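Local coordinates for protein O-ureido-L-serine synthase (Streptomyces lavendulae, PDB 3X43) that uses pyridoxal 5'-phosphate to join hydroxyurea to O-acetyl-L-serine, making O-ureido-L-serine for D-cycloserine biosynthesis, and also makes L-cysteine from O-acetyl-L-serine and sulfide, at residues 43-48 with 150-155; 181-186 with 229-234; 196-201 with 233-238. One frame throughout, in Å; residues are numbered along the deposited sequence.

Interaction 1 (43-48 with 150-155) lies deepest: the residues that touch are all buried, an arginine among aromatic rings, with the cofactor lysine at one end and a second subunit packing on Tyr151 and Thr155. Interaction 2 (181-186 with 229-234) touches it where His152 meets Thr181, and sets the first turns of helix 180-192, at the cofactor phosphate, beside a partly exposed loop through a weak polar bond and leucine packing. The same loop runs on into interaction 3 (196-201 with 233-238), sharing Arg233 and Ser234, where backbone bonding takes over at the sheet edge and a salt bridge joins partly exposed Arg197 and Asp238. Leu182 of interaction 2 packs on Val198 and Ile236 of interaction 3.

Interaction 1 (43-48 with 150-155); sequences KDRLAL and SYHRET. With PLP (pyridoxal-5'-phosphate), chain J.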
loop_
_atom_site.group_PDB
_atom_site.type_symbol
_atom_site.label_atom_id
_atom_site.label_comp_id
_atom_site.label_asym_id
_atom_site.label_seq_id
_atom_site.Cartn_x
_atom_site.Cartn_y
_atom_site.Cartn_z
ATOM N N LYS B 43 -9.099 -18.885 -3.541
ATOM C CA LYS B 43 -8.285 -20.077 -3.726
ATOM C C LYS B 43 -6.856 -19.770 -4.098
ATOM O O LYS B 43 -5.993 -20.640 -4.022
ATOM C CB LYS B 43 -8.891 -20.981 -4.790
ATOM C CG LYS B 43 -10.143 -21.675 -4.321
ATOM C CD LYS B 43 -9.978 -22.177 -2.905
ATOM C CE LYS B 43 -11.043 -23.189 -2.614
ATOM N NZ LYS B 43 -12.335 -22.513 -2.826
ATOM N N ASP B 44 -6.597 -18.540 -4.517
ATOM C CA ASP B 44 -5.244 -18.171 -4.875
ATOM C C ASP B 44 -4.377 -18.320 -3.646
ATOM O O ASP B 44 -3.183 -18.583 -3.746
ATOM C CB ASP B 44 -5.192 -16.729 -5.351
ATOM C CG ASP B 44 -5.523 -16.589 -6.814
ATOM O OD1 ASP B 44 -5.334 -15.470 -7.341
ATOM O OD2 ASP B 44 -5.971 -17.589 -7.434
ATOM N N ARG B 45 -4.987 -18.165 -2.479
ATOM C CA ARG B 45 -4.242 -18.254 -1.238
ATOM C C ARG B 45 -3.728 -19.660 -0.945
ATOM O O ARG B 45 -2.518 -19.849 -0.781
ATOM C CB ARG B 45 -5.090 -17.732 -0.071
ATOM C CG ARG B 45 -5.644 -16.324 -0.296
ATOM C CD ARG B 45 -6.124 -15.703 0.999
ATOM N NE ARG B 45 -6.681 -14.368 0.800
ATOM C CZ ARG B 45 -6.086 -13.239 1.174
ATOM N NH1 ARG B 45 -4.901 -13.265 1.774
ATOM N NH2 ARG B 45 -6.684 -12.078 0.953
ATOM N N LEU B 46 -4.615 -20.651 -0.885
ATOM C CA LEU B 46 -4.148 -22.009 -0.601
ATOM C C LEU B 46 -3.290 -22.588 -1.721
ATOM O O LEU B 46 -2.324 -23.295 -1.459
ATOM C CB LEU B 46 -5.314 -22.952 -0.298
ATOM C CG LEU B 46 -6.208 -23.440 -1.430
ATOM C CD1 LEU B 46 -5.502 -24.525 -2.233
ATOM C CD2 LEU B 46 -7.503 -23.979 -0.822
ATOM N N ALA B 47 -3.628 -22.278 -2.963
ATOM C CA ALA B 47 -2.860 -22.795 -4.090
ATOM C C ALA B 47 -1.405 -22.351 -4.021
ATOM O O ALA B 47 -0.502 -23.137 -4.308
ATOM C CB ALA B 47 -3.475 -22.344 -5.387
ATOM N N LEU B 48 -1.181 -21.091 -3.642
ATOM C CA LEU B 48 0.166 -20.539 -3.533
ATOM C C LEU B 48 0.845 -21.104 -2.292
ATOM O O LEU B 48 2.019 -21.458 -2.323
ATOM C CB LEU B 48 0.101 -19.010 -3.437
ATOM C CG LEU B 48 1.335 -18.091 -3.534
ATOM C CD1 LEU B 48 1.720 -17.647 -2.134
ATOM C CD2 LEU B 48 2.512 -18.776 -4.234
ATOM N N SER B 150 -3.112 -22.351 7.233
ATOM C CA SER B 150 -1.910 -21.615 7.616
ATOM C C SER B 150 -1.786 -20.274 6.908
ATOM O O SER B 150 -1.540 -19.251 7.540
ATOM C CB SER B 150 -0.661 -22.455 7.332
ATOM O OG SER B 150 -0.232 -23.088 8.522
ATOM N N TYR B 151 -1.946 -20.285 5.595
ATOM C CA TYR B 151 -1.857 -19.058 4.822
ATOM C C TYR B 151 -2.930 -18.049 5.269
ATOM O O TYR B 151 -2.694 -16.839 5.267
ATOM C CB TYR B 151 -2.000 -19.356 3.320
ATOM C CG TYR B 151 -1.239 -18.366 2.465
ATOM C CD1 TYR B 151 0.157 -18.441 2.350
ATOM C CD2 TYR B 151 -1.899 -17.307 1.844
ATOM C CE1 TYR B 151 0.868 -17.472 1.646
ATOM C CE2 TYR B 151 -1.195 -16.340 1.141
ATOM C CZ TYR B 151 0.185 -16.425 1.048
ATOM O OH TYR B 151 0.878 -15.444 0.378
ATOM N N HIS B 152 -4.096 -18.550 5.666
ATOM C CA HIS B 152 -5.179 -17.675 6.107
ATOM C C HIS B 152 -4.862 -17.034 7.453
ATOM O O HIS B 152 -5.258 -15.894 7.723
ATOM C CB HIS B 152 -6.495 -18.459 6.187
ATOM C CG HIS B 152 -7.087 -18.765 4.848
ATOM N ND1 HIS B 152 -7.710 -17.809 4.074
ATOM C CD2 HIS B 152 -7.102 -19.906 4.120
ATOM C CE1 HIS B 152 -8.078 -18.346 2.926
ATOM N NE2 HIS B 152 -7.721 -19.619 2.928
ATOM N N ARG B 153 -4.140 -17.764 8.293
ATOM C CA ARG B 153 -3.755 -17.257 9.606
ATOM C C ARG B 153 -2.803 -16.078 9.457
ATOM O O ARG B 153 -2.903 -15.074 10.161
ATOM C CB ARG B 153 -3.030 -18.343 10.390
ATOM C CG ARG B 153 -3.933 -19.252 11.178
ATOM C CD ARG B 153 -3.135 -20.154 12.096
ATOM N NE ARG B 153 -3.783 -21.453 12.197
ATOM C CZ ARG B 153 -3.306 -22.561 11.650
ATOM N NH1 ARG B 153 -2.171 -22.521 10.967
ATOM N NH2 ARG B 153 -3.983 -23.696 11.762
ATOM N N GLU B 154 -1.880 -16.216 8.521
ATOM C CA GLU B 154 -0.859 -15.209 8.299
ATOM C C GLU B 154 -1.209 -14.073 7.344
ATOM O O GLU B 154 -0.663 -12.985 7.469
ATOM C CB GLU B 154 0.432 -15.906 7.852
ATOM C CG GLU B 154 0.968 -16.880 8.904
ATOM C CD GLU B 154 1.813 -18.008 8.315
ATOM O OE1 GLU B 154 2.699 -17.727 7.477
ATOM O OE2 GLU B 154 1.592 -19.179 8.702
ATOM N N THR B 155 -2.106 -14.306 6.392
ATOM C CA THR B 155 -2.466 -13.239 5.475
ATOM C C THR B 155 -3.888 -12.712 5.706
ATOM O O THR B 155 -4.073 -11.606 6.214
ATOM C CB THR B 155 -2.308 -13.693 4.017
ATOM O OG1 THR B 155 -3.270 -14.709 3.722
ATOM C CG2 THR B 155 -0.912 -14.244 3.786
HETATM N N1 PLP J . -16.840 -20.060 -1.907
HETATM C C2 PLP J . -16.181 -20.362 -3.103
HETATM C C2A PLP J . -16.746 -19.950 -4.445
HETATM C C3 PLP J . -15.001 -21.047 -3.009
HETATM O O3 PLP J . -14.278 -21.321 -4.112
HETATM C C4 PLP J . -14.524 -21.421 -1.725
HETATM C C4A PLP J . -13.125 -22.155 -1.613
HETATM C C5 PLP J . -15.271 -21.083 -0.561
HETATM C C6 PLP J . -16.395 -20.407 -0.689
HETATM C C5A PLP J . -14.947 -21.597 0.839
HETATM O O4P PLP J . -13.658 -21.196 1.322
HETATM P P PLP J . -12.719 -22.150 2.188
HETATM O O1P PLP J . -12.402 -23.297 1.341
HETATM O O2P PLP J . -11.526 -21.386 2.536
HETATM O O3P PLP J . -13.477 -22.529 3.378
#
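Arg45 reaches across to helix 147-164 with its chain extended from CG to NE, passing Tyr151 and His152 before meeting Thr155. Its CD lies 3.8 Å from His152 CE1; the two side chains cross at about a right angle, with guanidinium and imidazole planes 40° apart. His152 ND1 is hydrogen-bonded to Thr156. At the guanidinium edge, Arg45 NH1 makes a weak bond to Thr155 OG1 (2.9 Å), while Glu34 and Glu159 hold the group more firmly through salt bridges. Thr155 OG1, placed between its own backbone N and carbonyl carbon (chi1 67°), in turn donates to Tyr151 O at 2.7 Å, from above the carbonyl plane and from the face opposite Thr155 N. Segments 43-48 and 150-155 cross at 116°, their axes 9.4 Å apart at closest approach, in a fold-type II PLP enzyme of the cysteine synthase family. Lys43 of segment 43-48 sends a bent chain to the cofactor, its NZ joined to PLP C4A at 1.5 Å. Over one face of the Tyr151 ring lies the backbone Arg45 O, 3.7 Å from Tyr151 CD2. Leu48 CD1 approaches the phenol end obliquely, 3.4 Å from Tyr151 OH.

Interaction 2 (181-186 with 229-234); sequences TLTGVG and GVLDRS. With PLP (pyridoxal-5'-phosphate), chain J.
Thr183 of helix 180-192 points to the loop at Val230, Leu231 and Asp232, and the end of Leu182 reaches it. The polar part of the contact centres on Thr183 OG1, which sits anti to its carbonyl carbon and beside the backbone N (chi1 -69°). There it accepts a long, weak bond from Asp232 N (3.4 Å, 144° at the hydrogen), while its stronger partner is Thr179 O, one turn back along the chain.

Van der Waals contacts complete the interface. Leu182 CD2 meets Leu231 CD1 at 4.1 Å in an apolar contact, the two side chains crossing obliquely, and Leu231 CD1 also comes within 4.0 Å of Thr183 OG1. Thr183 CG2 lies against the loop backbone, 3.6 Å from Val230 O and 4.2 Å from Asp232 CB.

Within the loop, Asp232 forms an Asx turn: its OD1 accepts from Ser234 N at 3.0 Å on the anti side and from Ser234 OG at 2.6 Å on the syn side. Asp232 OD2 is held by Gln187 of helix 180-192.

Cofactor bonds gather at the beginning of the helical segment. Thr181 gives both its backbone N and its OG1 to PLP O2P, the hydroxyl at 2.5 Å, beside Gly177 and Thr178 in the phosphate-binding loop.

Two bonds thus grip one phosphate oxygen from a single residue, and the helix beginning there would probably help to stabilise its negative charge. The loop's own hold on segment 181-186 is lighter, resting on one weak bond and modest apolar contact, with the Asx turn fixing the loop from within.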
loop_
_atom_site.group_PDB
_atom_site.type_symbol
_atom_site.label_atom_id
_atom_site.label_comp_id
_atom_site.label_asym_id
_atom_site.label_seq_id
_atom_site.Cartn_x
_atom_site.Cartn_y
_atom_site.Cartn_z
ATOM N N THR B 181 -10.415 -21.000 5.355
ATOM C CA THR B 181 -10.678 -19.613 5.713
ATOM C C THR B 181 -11.217 -19.485 7.134
ATOM O O THR B 181 -10.674 -18.736 7.955
ATOM C CB THR B 181 -11.699 -18.967 4.753
ATOM O OG1 THR B 181 -11.219 -19.060 3.404
ATOM C CG2 THR B 181 -11.903 -17.512 5.109
ATOM N N LEU B 182 -12.286 -20.225 7.411
ATOM C CA LEU B 182 -12.931 -20.193 8.714
ATOM C C LEU B 182 -11.986 -20.628 9.820
ATOM O O LEU B 182 -11.969 -20.043 10.901
ATOM C CB LEU B 182 -14.175 -21.089 8.705
ATOM C CG LEU B 182 -14.686 -21.635 10.045
ATOM C CD1 LEU B 182 -15.343 -20.524 10.852
ATOM C CD2 LEU B 182 -15.684 -22.755 9.782
ATOM N N THR B 183 -11.200 -21.661 9.546
ATOM C CA THR B 183 -10.261 -22.179 10.528
ATOM C C THR B 183 -9.146 -21.191 10.809
ATOM O O THR B 183 -8.902 -20.823 11.961
ATOM C CB THR B 183 -9.659 -23.516 10.050
ATOM O OG1 THR B 183 -10.682 -24.522 10.075
ATOM C CG2 THR B 183 -8.503 -23.944 10.947
ATOM N N GLY B 184 -8.479 -20.754 9.745
ATOM C CA GLY B 184 -7.386 -19.806 9.890
ATOM C C GLY B 184 -7.776 -18.463 10.489
ATOM O O GLY B 184 -7.166 -17.999 11.448
ATOM N N VAL B 185 -8.782 -17.817 9.917
ATOM C CA VAL B 185 -9.208 -16.522 10.429
ATOM C C VAL B 185 -9.780 -16.694 11.838
ATOM O O VAL B 185 -9.489 -15.903 12.735
ATOM C CB VAL B 185 -10.264 -15.873 9.483
ATOM C CG1 VAL B 185 -10.878 -14.611 10.119
ATOM C CG2 VAL B 185 -9.601 -15.512 8.176
ATOM N N GLY B 186 -10.563 -17.755 12.026
ATOM C CA GLY B 186 -11.181 -18.019 13.317
ATOM C C GLY B 186 -10.212 -18.207 14.469
ATOM O O GLY B 186 -10.422 -17.700 15.576
ATOM N N GLY B 229 -10.636 -32.507 7.245
ATOM C CA GLY B 229 -9.848 -32.716 8.445
ATOM C C GLY B 229 -9.073 -31.486 8.866
ATOM O O GLY B 229 -8.497 -31.438 9.955
ATOM N N VAL B 230 -9.049 -30.484 7.998
ATOM C CA VAL B 230 -8.346 -29.251 8.304
ATOM C C VAL B 230 -9.231 -28.327 9.151
ATOM O O VAL B 230 -8.792 -27.263 9.591
ATOM C CB VAL B 230 -7.903 -28.540 6.998
ATOM C CG1 VAL B 230 -8.730 -27.283 6.754
ATOM C CG2 VAL B 230 -6.429 -28.215 7.075
ATOM N N LEU B 231 -10.466 -28.759 9.398
ATOM C CA LEU B 231 -11.427 -27.979 10.170
ATOM C C LEU B 231 -11.265 -28.048 11.685
ATOM O O LEU B 231 -11.009 -29.106 12.252
ATOM C CB LEU B 231 -12.851 -28.407 9.799
ATOM C CG LEU B 231 -13.986 -27.953 10.729
ATOM C CD1 LEU B 231 -14.092 -26.446 10.742
ATOM C CD2 LEU B 231 -15.281 -28.562 10.270
ATOM N N ASP B 232 -11.420 -26.902 12.337
ATOM C CA ASP B 232 -11.338 -26.810 13.792
ATOM C C ASP B 232 -12.648 -26.150 14.185
ATOM O O ASP B 232 -12.693 -24.951 14.456
ATOM C CB ASP B 232 -10.161 -25.929 14.226
ATOM C CG ASP B 232 -10.213 -25.556 15.713
ATOM O OD1 ASP B 232 -11.177 -25.941 16.408
ATOM O OD2 ASP B 232 -9.282 -24.871 16.193
ATOM N N ARG B 233 -13.717 -26.936 14.213
ATOM C CA ARG B 233 -15.027 -26.397 14.539
ATOM C C ARG B 233 -15.162 -25.737 15.907
ATOM O O ARG B 233 -16.192 -25.122 16.204
ATOM C CB ARG B 233 -16.093 -27.477 14.378
ATOM C CG ARG B 233 -15.764 -28.802 15.006
ATOM C CD ARG B 233 -16.882 -29.775 14.715
ATOM N NE ARG B 233 -16.564 -30.654 13.591
ATOM C CZ ARG B 233 -17.143 -31.832 13.395
ATOM N NH1 ARG B 233 -18.066 -32.258 14.248
ATOM N NH2 ARG B 233 -16.793 -32.588 12.367
ATOM N N SER B 234 -14.133 -25.849 16.738
ATOM C CA SER B 234 -14.174 -25.232 18.068
ATOM C C SER B 234 -14.136 -23.707 17.928
ATOM O O SER B 234 -14.511 -22.955 18.838
ATOM C CB SER B 234 -12.980 -25.705 18.904
ATOM O OG SER B 234 -11.836 -24.910 18.663
HETATM N N1 PLP J . -16.840 -20.060 -1.907
HETATM C C2 PLP J . -16.181 -20.362 -3.103
HETATM C C2A PLP J . -16.746 -19.950 -4.445
HETATM C C3 PLP J . -15.001 -21.047 -3.009
HETATM O O3 PLP J . -14.278 -21.321 -4.112
HETATM C C4 PLP J . -14.524 -21.421 -1.725
HETATM C C4A PLP J . -13.125 -22.155 -1.613
HETATM C C5 PLP J . -15.271 -21.083 -0.561
HETATM C C6 PLP J . -16.395 -20.407 -0.689
HETATM C C5A PLP J . -14.947 -21.597 0.839
HETATM O O4P PLP J . -13.658 -21.196 1.322
HETATM P P PLP J . -12.719 -22.150 2.188
HETATM O O1P PLP J . -12.402 -23.297 1.341
HETATM O O2P PLP J . -11.526 -21.386 2.536
HETATM O O3P PLP J . -13.477 -22.529 3.378
#

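Interaction 3 (196-201 with 233-238); sequences VRVVAL and RSVIDD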
loop_
_atom_site.group_PDB
_atom_site.type_symbol
_atom_site.label_atom_id
_atom_site.label_comp_id
_atom_site.label_asym_id
_atom_site.label_seq_id
_atom_site.Cartn_x
_atom_site.Cartn_y
_atom_site.Cartn_z
ATOM N N VAL B 196 -15.388 -10.744 18.964
ATOM C CA VAL B 196 -15.932 -10.905 17.614
ATOM C C VAL B 196 -16.538 -12.298 17.499
ATOM O O VAL B 196 -15.868 -13.287 17.769
ATOM C CB VAL B 196 -14.832 -10.769 16.520
ATOM C CG1 VAL B 196 -15.437 -10.955 15.134
ATOM C CG2 VAL B 196 -14.176 -9.425 16.614
ATOM N N ARG B 197 -17.806 -12.371 17.106
ATOM C CA ARG B 197 -18.482 -13.653 16.942
ATOM C C ARG B 197 -18.157 -14.228 15.565
ATOM O O ARG B 197 -18.385 -13.576 14.545
ATOM C CB ARG B 197 -20.008 -13.498 17.073
ATOM C CG ARG B 197 -20.472 -12.536 18.168
ATOM C CD ARG B 197 -20.786 -13.255 19.482
ATOM N NE ARG B 197 -21.545 -14.491 19.288
ATOM C CZ ARG B 197 -21.625 -15.477 20.186
ATOM N NH1 ARG B 197 -20.991 -15.379 21.349
ATOM N NH2 ARG B 197 -22.328 -16.571 19.910
ATOM N N VAL B 198 -17.611 -15.443 15.546
ATOM C CA VAL B 198 -17.268 -16.126 14.306
ATOM C C VAL B 198 -18.532 -16.858 13.853
ATOM O O VAL B 198 -18.985 -17.803 14.499
ATOM C CB VAL B 198 -16.109 -17.135 14.537
ATOM C CG1 VAL B 198 -15.809 -17.911 13.259
ATOM C CG2 VAL B 198 -14.873 -16.395 14.998
ATOM N N VAL B 199 -19.104 -16.405 12.747
ATOM C CA VAL B 199 -20.331 -16.982 12.229
ATOM C C VAL B 199 -20.087 -17.854 11.007
ATOM O O VAL B 199 -19.676 -17.363 9.956
ATOM C CB VAL B 199 -21.325 -15.867 11.849
ATOM C CG1 VAL B 199 -22.654 -16.467 11.440
ATOM C CG2 VAL B 199 -21.502 -14.903 13.025
ATOM N N ALA B 200 -20.349 -19.149 11.145
ATOM C CA ALA B 200 -20.158 -20.078 10.041
ATOM C C ALA B 200 -21.508 -20.531 9.506
ATOM O O ALA B 200 -22.352 -21.028 10.252
ATOM C CB ALA B 200 -19.339 -21.280 10.499
ATOM N N LEU B 201 -21.706 -20.362 8.205
ATOM C CA LEU B 201 -22.958 -20.742 7.588
ATOM C C LEU B 201 -22.824 -21.988 6.738
ATOM O O LEU B 201 -21.740 -22.320 6.265
ATOM C CB LEU B 201 -23.494 -19.585 6.739
ATOM C CG LEU B 201 -22.778 -19.248 5.432
ATOM C CD1 LEU B 201 -23.292 -20.127 4.304
ATOM C CD2 LEU B 201 -23.014 -17.792 5.103
ATOM N N ARG B 233 -13.717 -26.936 14.213
ATOM C CA ARG B 233 -15.027 -26.397 14.539
ATOM C C ARG B 233 -15.162 -25.737 15.907
ATOM O O ARG B 233 -16.192 -25.122 16.204
ATOM C CB ARG B 233 -16.093 -27.477 14.378
ATOM C CG ARG B 233 -15.764 -28.802 15.006
ATOM C CD ARG B 233 -16.882 -29.775 14.715
ATOM N NE ARG B 233 -16.564 -30.654 13.591
ATOM C CZ ARG B 233 -17.143 -31.832 13.395
ATOM N NH1 ARG B 233 -18.066 -32.258 14.248
ATOM N NH2 ARG B 233 -16.793 -32.588 12.367
ATOM N N SER B 234 -14.133 -25.849 16.738
ATOM C CA SER B 234 -14.174 -25.232 18.068
ATOM C C SER B 234 -14.136 -23.707 17.928
ATOM O O SER B 234 -14.511 -22.955 18.838
ATOM C CB SER B 234 -12.980 -25.705 18.904
ATOM O OG SER B 234 -11.836 -24.910 18.663
ATOM N N VAL B 235 -13.683 -23.271 16.761
ATOM C CA VAL B 235 -13.551 -21.863 16.439
ATOM C C VAL B 235 -14.900 -21.175 16.205
ATOM O O VAL B 235 -15.022 -19.960 16.358
ATOM C CB VAL B 235 -12.651 -21.720 15.187
ATOM C CG1 VAL B 235 -13.471 -21.309 13.981
ATOM C CG2 VAL B 235 -11.530 -20.761 15.469
ATOM N N ILE B 236 -15.906 -21.965 15.848
ATOM C CA ILE B 236 -17.245 -21.459 15.550
ATOM C C ILE B 236 -18.056 -21.021 16.766
ATOM O O ILE B 236 -18.274 -21.805 17.687
ATOM C CB ILE B 236 -18.058 -22.524 14.786
ATOM C CG1 ILE B 236 -17.318 -22.914 13.507
ATOM C CG2 ILE B 236 -19.457 -22.010 14.495
ATOM C CD1 ILE B 236 -18.004 -23.994 12.707
ATOM N N ASP B 237 -18.498 -19.765 16.755
ATOM C CA ASP B 237 -19.309 -19.204 17.835
ATOM C C ASP B 237 -20.789 -19.363 17.464
ATOM O O ASP B 237 -21.629 -19.626 18.324
ATOM C CB ASP B 237 -18.999 -17.718 18.031
ATOM C CG ASP B 237 -17.784 -17.478 18.908
ATOM O OD1 ASP B 237 -16.751 -17.006 18.382
ATOM O OD2 ASP B 237 -17.864 -17.754 20.126
ATOM N N ASP B 238 -21.099 -19.196 16.177
ATOM C CA ASP B 238 -22.471 -19.329 15.686
ATOM C C ASP B 238 -22.553 -20.113 14.374
ATOM O O ASP B 238 -21.951 -19.720 13.369
ATOM C CB ASP B 238 -23.108 -17.951 15.474
ATOM C CG ASP B 238 -23.091 -17.095 16.728
ATOM O OD1 ASP B 238 -23.894 -17.354 17.649
ATOM O OD2 ASP B 238 -22.276 -16.154 16.793
#
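Bends at chi2 (-95°) and chi3 (-44°) fold the Arg197 chain back so that its guanidinium meets the carboxylate of Asp238, whose CG stands anti to its own carbonyl carbon. The grip is side-on and bidentate: Arg197 NH2 holds Asp238 OD1 at 2.9 Å, in the guanidinium plane, and Arg197 NE reaches the syn lone pair of Asp238 OD2 at 3.1 Å. The two planes are nonetheless turned 50° apart. Asp237 CB lies over one face of the same guanidinium, and Asp237 OD1 accepts a weak bond from Val198 N.

Next to the salt bridge the backbones are joined. Val198 O takes two donors, Asp237 N and Asp238 N, each at 3.0 Å, and Ala200 N donates to Asp238 O at 2.8 Å, almost in line with the C=O bond. Away from the salt bridge, Ala200 CB packs on Ile236 CD1 at 3.7 Å, while Val198 CG1 faces Val235 CG1 in a looser contact; Leu182 of helix 180-192 touches all four of these side chains.

Val199 and Asp238 form a parallel bridge, which adds strand 238-242 alongside strand 197-203, as one of the two outermost strands within this chain, to the mixed sheet of the alpha/beta fold of this fold-type II PLP enzyme.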